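Long-range contacts in ATP/GTP-binding site-containing protein A (Brucella abortus, PDB 6NTR), which acts in the periplasm to maintain the integrity of the cell envelope: residues A[14-20]-A[227-233]; A[72-78]-A[125-129]; A[94-98]-A[109-113]; A[182-188]-A[212-218]. All coordinates share one frame; numbering follows the deposited sequence.

Interaction 1: A[14-20]-A[227-233]; sequences LTLDRAD and GDFSMRG. With EDO (1,2-ethanediol), chain I.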
# COMPACT_ATOMS: atom_id res chain seq x y z
N LEU A 14 14.46 -1.48 0.25
CA LEU A 14 14.21 -0.26 -0.48
C LEU A 14 15.47 0.39 -1.02
O LEU A 14 16.48 0.47 -0.34
CB LEU A 14 13.46 0.74 0.39
CG LEU A 14 12.21 0.28 1.13
CD1 LEU A 14 11.53 1.47 1.78
CD2 LEU A 14 11.26 -0.44 0.19
N THR A 15 15.37 0.86 -2.25
CA THR A 15 16.46 1.52 -2.94
C THR A 15 15.94 2.71 -3.72
O THR A 15 14.76 2.82 -3.97
CB THR A 15 17.17 0.55 -3.88
OG1 THR A 15 16.22 -0.40 -4.37
CG2 THR A 15 18.23 -0.20 -3.13
N LEU A 16 16.82 3.63 -4.07
CA LEU A 16 16.41 4.80 -4.82
C LEU A 16 16.37 4.49 -6.31
O LEU A 16 17.31 3.92 -6.85
CB LEU A 16 17.38 5.95 -4.55
CG LEU A 16 17.12 7.25 -5.28
CD1 LEU A 16 15.79 7.85 -4.87
CD2 LEU A 16 18.25 8.22 -5.04
N ASP A 17 15.28 4.84 -6.99
CA ASP A 17 15.20 4.55 -8.41
C ASP A 17 15.63 5.74 -9.24
O ASP A 17 16.59 5.66 -9.99
CB ASP A 17 13.78 4.14 -8.79
CG ASP A 17 13.70 3.47 -10.14
OD1 ASP A 17 14.50 2.56 -10.42
OD2 ASP A 17 12.82 3.86 -10.92
N ARG A 18 14.95 6.87 -9.09
CA ARG A 18 15.28 8.07 -9.83
C ARG A 18 15.12 9.28 -8.92
O ARG A 18 14.21 9.32 -8.11
CB ARG A 18 14.41 8.19 -11.11
CG ARG A 18 13.64 9.49 -11.33
CD ARG A 18 12.54 9.34 -12.36
NE ARG A 18 11.21 9.31 -11.77
CZ ARG A 18 10.54 10.38 -11.38
NH1 ARG A 18 9.34 10.26 -10.85
NH2 ARG A 18 11.08 11.58 -11.50
N ALA A 19 16.00 10.25 -9.06
CA ALA A 19 15.90 11.44 -8.24
C ALA A 19 15.88 12.73 -9.04
O ALA A 19 16.78 12.99 -9.81
CB ALA A 19 17.02 11.48 -7.24
N ASP A 20 14.86 13.54 -8.84
CA ASP A 20 14.74 14.81 -9.52
C ASP A 20 15.64 15.82 -8.85
O ASP A 20 15.94 15.69 -7.69
CB ASP A 20 13.29 15.29 -9.52
CG ASP A 20 12.55 14.96 -10.81
OD1 ASP A 20 13.00 14.06 -11.55
OD2 ASP A 20 11.51 15.58 -11.08
N GLY A 227 6.51 11.08 -7.71
CA GLY A 227 6.55 12.31 -8.47
C GLY A 227 7.98 12.62 -8.80
O GLY A 227 8.55 12.06 -9.72
N ASP A 228 8.59 13.50 -8.02
CA ASP A 228 9.97 13.89 -8.23
C ASP A 228 10.90 12.71 -8.11
O ASP A 228 11.84 12.60 -8.88
CB ASP A 228 10.42 14.95 -7.22
CG ASP A 228 9.68 16.25 -7.36
OD1 ASP A 228 9.12 16.53 -8.44
OD2 ASP A 228 9.66 17.01 -6.37
N PHE A 229 10.67 11.83 -7.14
CA PHE A 229 11.53 10.68 -6.93
C PHE A 229 10.78 9.37 -6.85
O PHE A 229 9.65 9.35 -6.45
CB PHE A 229 12.33 10.85 -5.64
CG PHE A 229 11.58 10.46 -4.41
CD1 PHE A 229 10.77 11.36 -3.78
CD2 PHE A 229 11.72 9.21 -3.87
CE1 PHE A 229 10.09 11.02 -2.64
CE2 PHE A 229 11.04 8.86 -2.74
CZ PHE A 229 10.23 9.77 -2.12
N SER A 230 11.43 8.28 -7.25
CA SER A 230 10.82 6.97 -7.18
C SER A 230 11.69 6.05 -6.35
O SER A 230 12.92 6.21 -6.28
CB SER A 230 10.57 6.40 -8.59
OG SER A 230 11.72 6.58 -9.39
N MSE A 231 11.05 5.05 -5.76
CA MSE A 231 11.70 4.08 -4.93
C MSE A 231 11.43 2.73 -5.48
O MSE A 231 10.45 2.53 -6.21
CB MSE A 231 11.06 4.07 -3.56
CG MSE A 231 11.22 5.39 -2.84
SE MSE A 231 10.51 5.09 -1.04
CE MSE A 231 10.55 3.15 -1.14
N ARG A 232 12.32 1.79 -5.16
CA ARG A 232 12.22 0.42 -5.60
C ARG A 232 12.07 -0.45 -4.36
O ARG A 232 12.68 -0.17 -3.35
CB ARG A 232 13.50 0.00 -6.31
CG ARG A 232 13.57 0.34 -7.78
CD ARG A 232 13.44 -0.91 -8.62
NE ARG A 232 13.28 -0.60 -10.03
CZ ARG A 232 12.75 -1.42 -10.93
NH1 ARG A 232 12.33 -2.61 -10.56
NH2 ARG A 232 12.65 -1.05 -12.19
N GLY A 233 11.25 -1.48 -4.44
CA GLY A 233 11.10 -2.38 -3.32
C GLY A 233 11.27 -3.79 -3.79
O GLY A 233 10.46 -4.29 -4.55
C1 EDO I . 20.23 6.13 -8.09
O1 EDO I . 19.48 5.41 -9.08
C2 EDO I . 21.03 7.26 -8.74
O2 EDO I . 20.15 8.34 -9.07
O HOH W 1 11.13 6.12 -11.95
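A classic beta bulge, Asp17 and Arg18 against Ser230, interrupts the antiparallel pairing of strands 8-19 and 229-240, the first and last strands of this barrel-like fold. Before the bulge the register is regular: Thr15 and Arg232 exchange two backbone hydrogen bonds, with Arg232 N 2.9 Å from Thr15 O. At the bulge, Asp17 N donates to Ser230 O (2.8 Å), and Ser230 N donates to Arg18 O (3.1 Å).

The face carrying Leu14, Leu16, Phe229 and Met231 is apolar. There the flexible selenomethionine chain of Met231 bends at its end and lays CE against Leu14 CD1, at 3.5 Å; both side chains also pack on Phe50 and Thr52 of strand 43-56. Phe229 stacks with Tyr226.

The face carrying Thr15, Arg18, Ser230 and Arg232 is polar. Beside it the bulge residue Asp17, whose chi1 of -164° turns CG away from its own backbone N, reaches across to Arg232 of the partner strand; OD1 meets NE at the guanidinium edge in a weak salt bridge of 3.4 Å, the two planes 67° apart. The long Arg18 chain bends at chi3; NH2 forms a salt bridge with OD1 of the loop residue Asp20 (3.1 Å), and NH1 one with Asp225 OD1. Ser230, facing both bulge residues, has a short hydroxyl that holds a water through OG (2.7 Å); the same water donates to Asp17 OD2 and accepts from Arg18 NE.

Interaction 2: A[72-78]-A[125-129]; sequences EDADGKD and FPTRH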
# COMPACT_ATOMS: atom_id res chain seq x y z
N GLU A 72 -9.62 -4.84 9.20
CA GLU A 72 -10.77 -4.73 8.33
C GLU A 72 -11.70 -5.90 8.60
O GLU A 72 -11.25 -7.03 8.75
CB GLU A 72 -10.34 -4.71 6.85
CG GLU A 72 -11.45 -4.57 5.83
CD GLU A 72 -10.91 -4.57 4.43
OE1 GLU A 72 -9.80 -4.03 4.24
OE2 GLU A 72 -11.57 -5.14 3.54
N ASP A 73 -13.00 -5.61 8.67
CA ASP A 73 -13.91 -6.66 9.09
C ASP A 73 -14.32 -7.55 7.92
O ASP A 73 -14.30 -7.16 6.76
CB ASP A 73 -15.16 -6.09 9.72
CG ASP A 73 -15.77 -7.07 10.66
OD1 ASP A 73 -16.18 -8.15 10.20
OD2 ASP A 73 -15.82 -6.78 11.87
N ALA A 74 -14.72 -8.77 8.29
CA ALA A 74 -15.03 -9.81 7.32
C ALA A 74 -15.97 -9.31 6.23
O ALA A 74 -15.65 -9.38 5.04
CB ALA A 74 -15.64 -11.01 8.05
N ASP A 75 -17.14 -8.81 6.63
CA ASP A 75 -18.06 -8.23 5.67
C ASP A 75 -17.42 -7.08 4.88
O ASP A 75 -17.93 -6.73 3.82
CB ASP A 75 -19.31 -7.72 6.38
CG ASP A 75 -18.99 -6.88 7.57
OD1 ASP A 75 -17.86 -7.00 8.08
OD2 ASP A 75 -19.85 -6.09 8.01
N GLY A 76 -16.33 -6.50 5.37
CA GLY A 76 -15.75 -5.36 4.69
C GLY A 76 -16.57 -4.10 4.86
O GLY A 76 -16.73 -3.34 3.90
N LYS A 77 -17.14 -3.89 6.05
CA LYS A 77 -17.86 -2.67 6.37
C LYS A 77 -17.20 -1.85 7.47
O LYS A 77 -17.60 -0.71 7.71
CB LYS A 77 -19.31 -2.98 6.78
CG LYS A 77 -20.28 -3.13 5.60
CD LYS A 77 -21.73 -3.07 6.05
CE LYS A 77 -22.66 -2.84 4.86
NZ LYS A 77 -24.09 -2.63 5.25
N ASP A 78 -16.21 -2.39 8.14
CA ASP A 78 -15.50 -1.64 9.16
C ASP A 78 -14.01 -1.68 8.86
O ASP A 78 -13.51 -2.60 8.21
CB ASP A 78 -15.78 -2.21 10.54
CG ASP A 78 -15.16 -1.38 11.63
OD1 ASP A 78 -15.38 -0.14 11.64
OD2 ASP A 78 -14.40 -1.95 12.45
N PHE A 125 -12.47 -0.68 1.15
CA PHE A 125 -11.26 -0.63 1.94
C PHE A 125 -10.21 -1.50 1.31
O PHE A 125 -10.48 -2.27 0.44
CB PHE A 125 -11.53 -0.93 3.42
CG PHE A 125 -12.50 0.01 4.06
CD1 PHE A 125 -12.27 1.34 4.07
CD2 PHE A 125 -13.64 -0.45 4.62
CE1 PHE A 125 -13.16 2.21 4.64
CE2 PHE A 125 -14.54 0.40 5.20
CZ PHE A 125 -14.30 1.74 5.21
N PRO A 126 -8.99 -1.43 1.84
CA PRO A 126 -7.86 -2.09 1.20
C PRO A 126 -7.97 -3.57 0.96
O PRO A 126 -7.55 -3.99 -0.11
CB PRO A 126 -6.72 -1.83 2.18
CG PRO A 126 -7.06 -0.52 2.78
CD PRO A 126 -8.55 -0.51 2.91
N THR A 127 -8.47 -4.37 1.88
CA THR A 127 -8.57 -5.77 1.55
C THR A 127 -9.58 -6.04 0.44
O THR A 127 -9.33 -6.86 -0.42
CB THR A 127 -8.78 -6.67 2.75
OG1 THR A 127 -7.61 -6.61 3.56
CG2 THR A 127 -8.97 -8.08 2.30
N ARG A 128 -10.73 -5.36 0.47
CA ARG A 128 -11.74 -5.58 -0.56
C ARG A 128 -11.22 -5.14 -1.91
O ARG A 128 -11.28 -5.89 -2.86
CB ARG A 128 -13.00 -4.80 -0.22
CG ARG A 128 -14.28 -5.48 -0.65
CD ARG A 128 -14.78 -6.41 0.44
NE ARG A 128 -16.23 -6.43 0.52
CZ ARG A 128 -16.91 -7.30 1.25
NH1 ARG A 128 -16.28 -8.22 1.96
NH2 ARG A 128 -18.23 -7.25 1.26
N HIS A 129 -10.63 -3.95 -1.96
CA HIS A 129 -10.00 -3.42 -3.16
C HIS A 129 -8.94 -4.37 -3.70
O HIS A 129 -8.84 -4.58 -4.91
CB HIS A 129 -9.40 -2.07 -2.82
CG HIS A 129 -8.85 -1.32 -4.00
ND1 HIS A 129 -7.75 -1.75 -4.71
CD2 HIS A 129 -9.20 -0.13 -4.53
CE1 HIS A 129 -7.47 -0.87 -5.65
NE2 HIS A 129 -8.33 0.13 -5.56
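The start of helix 126-138 is held by Glu72, the last residue of strand 62-72, whose carboxylate meets the backbone N-H groups of the helix's first turn. Thr127 N donates to Glu72 OE1, which accepts on its syn lone pair, at 2.7 Å (N-H...O angle 153°); Arg128 N makes a weaker, more bent bond to OE2 at 3.2 Å. A glutamate suits this place because its extended chain, with CG anti to the backbone N (chi1 -179°), spans the gap to the helix, and its negative charge would probably be favoured by the positive end of the helix dipole. Thr127 CB lies against both carboxylate oxygens, 3.2 Å from OE1.

Phe125 occupies the N-cap position, and its backbone O accepts from His129 N to begin the helical pattern. In this barrel-like fold the helix is thus tied to the loop between strands 62-72 and 78-87, which carries a type I turn from Asp73 to Gly76. Gly76 takes up a positive phi of 73°, which glycine adopts readily; Arg128 reaches toward this turn, though the exact position of its guanidinium is doubtful. Phe125 CB also approaches Glu72 OE1, at 3.6 Å, while the phenyl ring brings its edge to Lys77 O, CE2 being 4.1 Å away. That ring also stacks with Phe79 and touches Ala99 and Leu101 of strand 90-102.

Interaction 3: A[94-98]-A[109-113]; sequences EVRGD and KLSKP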
# COMPACT_ATOMS: atom_id res chain seq x y z
N GLU A 94 0.80 11.20 14.41
CA GLU A 94 0.02 10.04 14.77
C GLU A 94 -1.36 10.23 14.20
O GLU A 94 -1.97 11.26 14.39
CB GLU A 94 -0.04 9.88 16.28
CG GLU A 94 -0.90 8.74 16.77
CD GLU A 94 -0.78 8.51 18.27
OE1 GLU A 94 -0.54 9.48 19.02
OE2 GLU A 94 -0.93 7.36 18.69
N VAL A 95 -1.86 9.23 13.50
CA VAL A 95 -3.19 9.27 12.93
C VAL A 95 -3.84 8.00 13.40
O VAL A 95 -3.25 6.94 13.33
CB VAL A 95 -3.22 9.40 11.40
CG1 VAL A 95 -4.66 9.35 10.92
CG2 VAL A 95 -2.59 10.70 10.97
N ARG A 96 -5.05 8.13 13.90
CA ARG A 96 -5.76 7.01 14.49
C ARG A 96 -7.24 7.29 14.37
O ARG A 96 -7.69 8.37 14.75
CB ARG A 96 -5.36 6.84 15.96
CG ARG A 96 -5.83 5.55 16.64
CD ARG A 96 -5.72 5.72 18.15
NE ARG A 96 -4.34 5.86 18.57
CZ ARG A 96 -3.56 4.86 18.96
NH1 ARG A 96 -4.03 3.62 19.07
NH2 ARG A 96 -2.30 5.12 19.29
N GLY A 97 -7.99 6.33 13.86
CA GLY A 97 -9.42 6.52 13.80
C GLY A 97 -10.16 5.29 13.34
O GLY A 97 -9.65 4.17 13.37
N ASP A 98 -11.41 5.52 12.94
CA ASP A 98 -12.27 4.47 12.45
C ASP A 98 -13.06 4.94 11.24
O ASP A 98 -13.26 6.14 11.03
CB ASP A 98 -13.25 4.01 13.53
CG ASP A 98 -13.90 2.70 13.17
OD1 ASP A 98 -13.19 1.67 13.21
OD2 ASP A 98 -15.10 2.70 12.81
N LYS A 109 -14.42 8.27 11.82
CA LYS A 109 -14.31 8.74 13.19
C LYS A 109 -12.86 8.64 13.63
O LYS A 109 -12.32 7.54 13.74
CB LYS A 109 -15.21 7.92 14.11
CG LYS A 109 -16.67 8.28 13.97
CD LYS A 109 -17.56 7.13 14.37
CE LYS A 109 -18.67 7.60 15.30
NZ LYS A 109 -18.20 8.48 16.41
N LEU A 110 -12.24 9.79 13.90
CA LEU A 110 -10.82 9.90 14.20
C LEU A 110 -10.58 10.24 15.67
O LEU A 110 -11.18 11.17 16.21
CB LEU A 110 -10.15 10.96 13.33
CG LEU A 110 -10.08 10.65 11.85
CD1 LEU A 110 -9.51 11.85 11.15
CD2 LEU A 110 -9.23 9.44 11.61
N SER A 111 -9.65 9.51 16.29
CA SER A 111 -9.24 9.74 17.67
C SER A 111 -8.09 10.74 17.75
O SER A 111 -8.04 11.55 18.68
CB SER A 111 -8.82 8.41 18.30
OG SER A 111 -9.67 7.35 17.89
N LYS A 112 -7.16 10.69 16.80
CA LYS A 112 -6.00 11.56 16.77
C LYS A 112 -5.67 11.89 15.33
O LYS A 112 -5.88 11.06 14.44
CB LYS A 112 -4.78 10.91 17.45
CG LYS A 112 -4.78 11.10 18.96
CD LYS A 112 -3.37 11.29 19.50
CE LYS A 112 -3.41 11.62 20.99
NZ LYS A 112 -2.06 11.86 21.58
N PRO A 113 -5.13 13.09 15.07
CA PRO A 113 -4.62 14.10 16.00
C PRO A 113 -5.71 14.81 16.84
O PRO A 113 -5.55 14.96 18.06
CB PRO A 113 -3.91 15.10 15.08
CG PRO A 113 -4.59 14.97 13.79
CD PRO A 113 -5.09 13.56 13.67
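Lys112 sends its side chain across to Glu94 on the neighbouring strand. Its CB lies 4.2 Å from Glu94 O; after the bend at chi2 (-144°), CD passes 3.4 Å from Glu94 OE1, CE follows the same oxygen at 4.1 Å, and NZ ends in a long salt bridge to it of 3.8 Å. The other oxygen of this carboxylate, OE2, is taken by Arg96 NH2 at 2.7 Å, nearly in the guanidinium plane, so Glu94 joins two cations.

The backbones beneath belong to the hairpin of strands 90-102 and 105-112, antiparallel and broken by a classic beta bulge in which Ser111 and Lys112 both face Arg96. Arg96 O accepts from two donors, Ser111 N (2.7 Å) and Lys112 N (3.1 Å). Next to the bulge Gly97, which has no side chain, comes close to Leu110, whose CD2 rests 3.7 Å from Gly97 CA.

The long, flexible lysine and arginine suit this surface because their alkyl chains carry the charged ends to the glutamate. Shared between two positive groups, the Glu94 carboxylate is probably stabilised in its ionised form.

Interaction 4: A[182-188]-A[212-218]; sequences FSKDQVW and KLYRNGI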
# COMPACT_ATOMS: atom_id res chain seq x y z
N PHE A 182 5.60 -21.00 -3.44
CA PHE A 182 4.89 -20.18 -4.40
C PHE A 182 5.79 -19.60 -5.47
O PHE A 182 5.34 -18.74 -6.23
CB PHE A 182 4.17 -19.03 -3.69
CG PHE A 182 3.23 -19.45 -2.64
CD1 PHE A 182 2.02 -20.02 -2.96
CD2 PHE A 182 3.54 -19.24 -1.31
CE1 PHE A 182 1.14 -20.40 -1.99
CE2 PHE A 182 2.66 -19.62 -0.32
CZ PHE A 182 1.47 -20.20 -0.66
N SER A 183 7.05 -20.03 -5.54
CA SER A 183 8.01 -19.32 -6.38
C SER A 183 7.71 -19.50 -7.86
O SER A 183 8.11 -18.65 -8.67
CB SER A 183 9.44 -19.79 -6.11
OG SER A 183 9.62 -21.12 -6.55
N LYS A 184 7.02 -20.57 -8.23
CA LYS A 184 6.80 -20.93 -9.62
C LYS A 184 5.39 -20.58 -10.10
O LYS A 184 4.97 -21.05 -11.16
CB LYS A 184 7.07 -22.42 -9.81
CG LYS A 184 8.45 -22.91 -9.29
CD LYS A 184 9.63 -22.30 -10.06
CE LYS A 184 10.99 -22.71 -9.48
NZ LYS A 184 11.66 -23.79 -10.27
N ASP A 185 4.65 -19.76 -9.34
CA ASP A 185 3.29 -19.37 -9.66
C ASP A 185 3.29 -18.11 -10.54
O ASP A 185 4.26 -17.35 -10.58
CB ASP A 185 2.50 -19.12 -8.37
CG ASP A 185 2.48 -20.34 -7.44
OD1 ASP A 185 2.81 -21.45 -7.90
OD2 ASP A 185 2.14 -20.18 -6.25
N GLN A 186 2.21 -17.92 -11.28
CA GLN A 186 2.06 -16.79 -12.17
C GLN A 186 1.81 -15.49 -11.44
O GLN A 186 1.28 -15.49 -10.35
CB GLN A 186 0.91 -17.03 -13.14
CG GLN A 186 1.14 -18.13 -14.14
CD GLN A 186 2.01 -17.71 -15.29
OE1 GLN A 186 1.93 -16.59 -15.76
NE2 GLN A 186 2.85 -18.61 -15.76
N VAL A 187 2.18 -14.38 -12.05
CA VAL A 187 1.96 -13.07 -11.48
C VAL A 187 1.35 -12.17 -12.53
O VAL A 187 1.40 -12.48 -13.70
CB VAL A 187 3.24 -12.40 -10.98
CG1 VAL A 187 3.97 -13.28 -9.99
CG2 VAL A 187 4.14 -12.02 -12.14
N TRP A 188 0.73 -11.09 -12.09
CA TRP A 188 0.17 -10.12 -13.00
C TRP A 188 0.91 -8.84 -12.78
O TRP A 188 1.09 -8.44 -11.64
CB TRP A 188 -1.28 -9.83 -12.66
CG TRP A 188 -2.24 -10.88 -12.99
CD1 TRP A 188 -2.65 -11.26 -14.23
CD2 TRP A 188 -2.97 -11.68 -12.07
NE1 TRP A 188 -3.56 -12.26 -14.14
CE2 TRP A 188 -3.79 -12.54 -12.82
CE3 TRP A 188 -3.01 -11.76 -10.69
CZ2 TRP A 188 -4.63 -13.46 -12.23
CZ3 TRP A 188 -3.84 -12.67 -10.11
CH2 TRP A 188 -4.64 -13.51 -10.87
N LYS A 212 4.23 -6.54 -9.17
CA LYS A 212 3.91 -7.84 -9.71
C LYS A 212 3.07 -8.52 -8.64
O LYS A 212 3.50 -8.66 -7.52
CB LYS A 212 5.18 -8.64 -9.96
CG LYS A 212 5.95 -8.20 -11.18
CD LYS A 212 7.28 -8.92 -11.28
CE LYS A 212 7.92 -8.77 -12.65
NZ LYS A 212 7.55 -7.50 -13.32
N LEU A 213 1.86 -8.94 -8.98
CA LEU A 213 0.95 -9.52 -8.02
C LEU A 213 0.56 -10.98 -8.21
O LEU A 213 0.26 -11.39 -9.31
CB LEU A 213 -0.30 -8.65 -7.99
CG LEU A 213 -1.62 -9.17 -7.45
CD1 LEU A 213 -1.70 -8.95 -5.96
CD2 LEU A 213 -2.75 -8.43 -8.12
N TYR A 214 0.56 -11.74 -7.12
CA TYR A 214 0.18 -13.14 -7.10
C TYR A 214 -1.31 -13.28 -6.84
O TYR A 214 -1.95 -12.40 -6.26
CB TYR A 214 0.95 -13.91 -6.03
CG TYR A 214 2.40 -14.08 -6.35
CD1 TYR A 214 3.28 -13.04 -6.17
CD2 TYR A 214 2.88 -15.28 -6.85
CE1 TYR A 214 4.62 -13.17 -6.49
CE2 TYR A 214 4.21 -15.43 -7.16
CZ TYR A 214 5.07 -14.36 -6.98
OH TYR A 214 6.40 -14.50 -7.30
N ARG A 215 -1.87 -14.41 -7.26
CA ARG A 215 -3.28 -14.69 -6.99
C ARG A 215 -3.60 -14.71 -5.49
O ARG A 215 -4.75 -14.47 -5.11
CB ARG A 215 -3.66 -16.03 -7.63
CG ARG A 215 -5.03 -16.06 -8.22
CD ARG A 215 -5.07 -17.06 -9.34
NE ARG A 215 -4.88 -18.45 -8.91
CZ ARG A 215 -5.78 -19.41 -9.07
NH1 ARG A 215 -6.93 -19.16 -9.68
NH2 ARG A 215 -5.52 -20.64 -8.65
N ASN A 216 -2.61 -14.99 -4.63
CA ASN A 216 -2.83 -15.11 -3.20
C ASN A 216 -2.53 -13.83 -2.44
O ASN A 216 -2.36 -13.86 -1.22
CB ASN A 216 -1.99 -16.25 -2.62
CG ASN A 216 -0.51 -16.06 -2.86
OD1 ASN A 216 -0.06 -14.98 -3.21
ND2 ASN A 216 0.27 -17.12 -2.64
N GLY A 217 -2.45 -12.70 -3.14
CA GLY A 217 -2.24 -11.41 -2.53
C GLY A 217 -0.80 -11.00 -2.39
O GLY A 217 -0.53 -9.82 -2.19
N ILE A 218 0.14 -11.93 -2.47
CA ILE A 218 1.54 -11.56 -2.33
C ILE A 218 1.89 -10.62 -3.46
O ILE A 218 1.27 -10.64 -4.51
CB ILE A 218 2.41 -12.82 -2.32
CG1 ILE A 218 2.04 -13.69 -1.12
CG2 ILE A 218 3.88 -12.47 -2.25
CD1 ILE A 218 2.96 -14.85 -0.90
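Val187 and Tyr214 form the apolar centre: the methyl CG1 of Val187 stands over the middle of the phenol ring, 3.5 Å from its centroid and 15° off the normal, a CH-pi contact. The valine's chi1 of -56° sets CG1 anti to the carbonyl carbon, and the two side chains run alongside each other in the same direction. A branched residue suits the place, since CG1 can cover the ring while CG2 approaches Lys212 CB.

One residue further, on the reverse face of the strands, the indole of Trp188 packs beside Leu213, CE3 to CD2 being 4.2 Å, and its edge meets the aliphatic part of Arg215, with CH2 3.7 Å from CG. Ala137 and Glu138 of helix 126-138 also touch this indole.

These residues sit at the open end of the hairpin of strands 187-195 and 207-214, away from the connection between them. Trp188 and Leu213 are an antiparallel hydrogen-bonded pair, Trp188 N to Leu213 O and Leu213 N to Trp188 O both measuring 2.8 Å. Past them strand 207-214 enters a type I turn, Tyr214 to Gly217, whose last residue has positive phi, easily adopted by glycine.

At the polar edge Asn216 closes an Asx turn, its OD1 accepting from Ile218 N (3.1 Å). Its ND2 lies over one face of the Phe182 ring, 3.4 Å from CD1, with amide and ring 81° apart. Tyr214 OH is hydrogen-bonded to Arg220 NE.

In the fold
Interaction 1 pairs the first and last strands, and the segments of the other three contacts all lie between its own two in sequence. Interactions 2 and 3 touch: Asp78 OD1 and Asp98 OD2, like charges, stand 3.1 Å apart, and the loop of interaction 2 leads into strand 78-87, the neighbour of strand 90-102 in interaction 3. Helix 126-138 starts in interaction 2 and later lies against Trp188 and Leu213 of interaction 4, although the nearest atoms of those two contacts are about 8 Å apart. The nearest atoms of interactions 1 and 4 are about 7 Å apart. Interactions 3 and 4 lie on opposite sides of the chain's centre, their own centres about 34 Å apart.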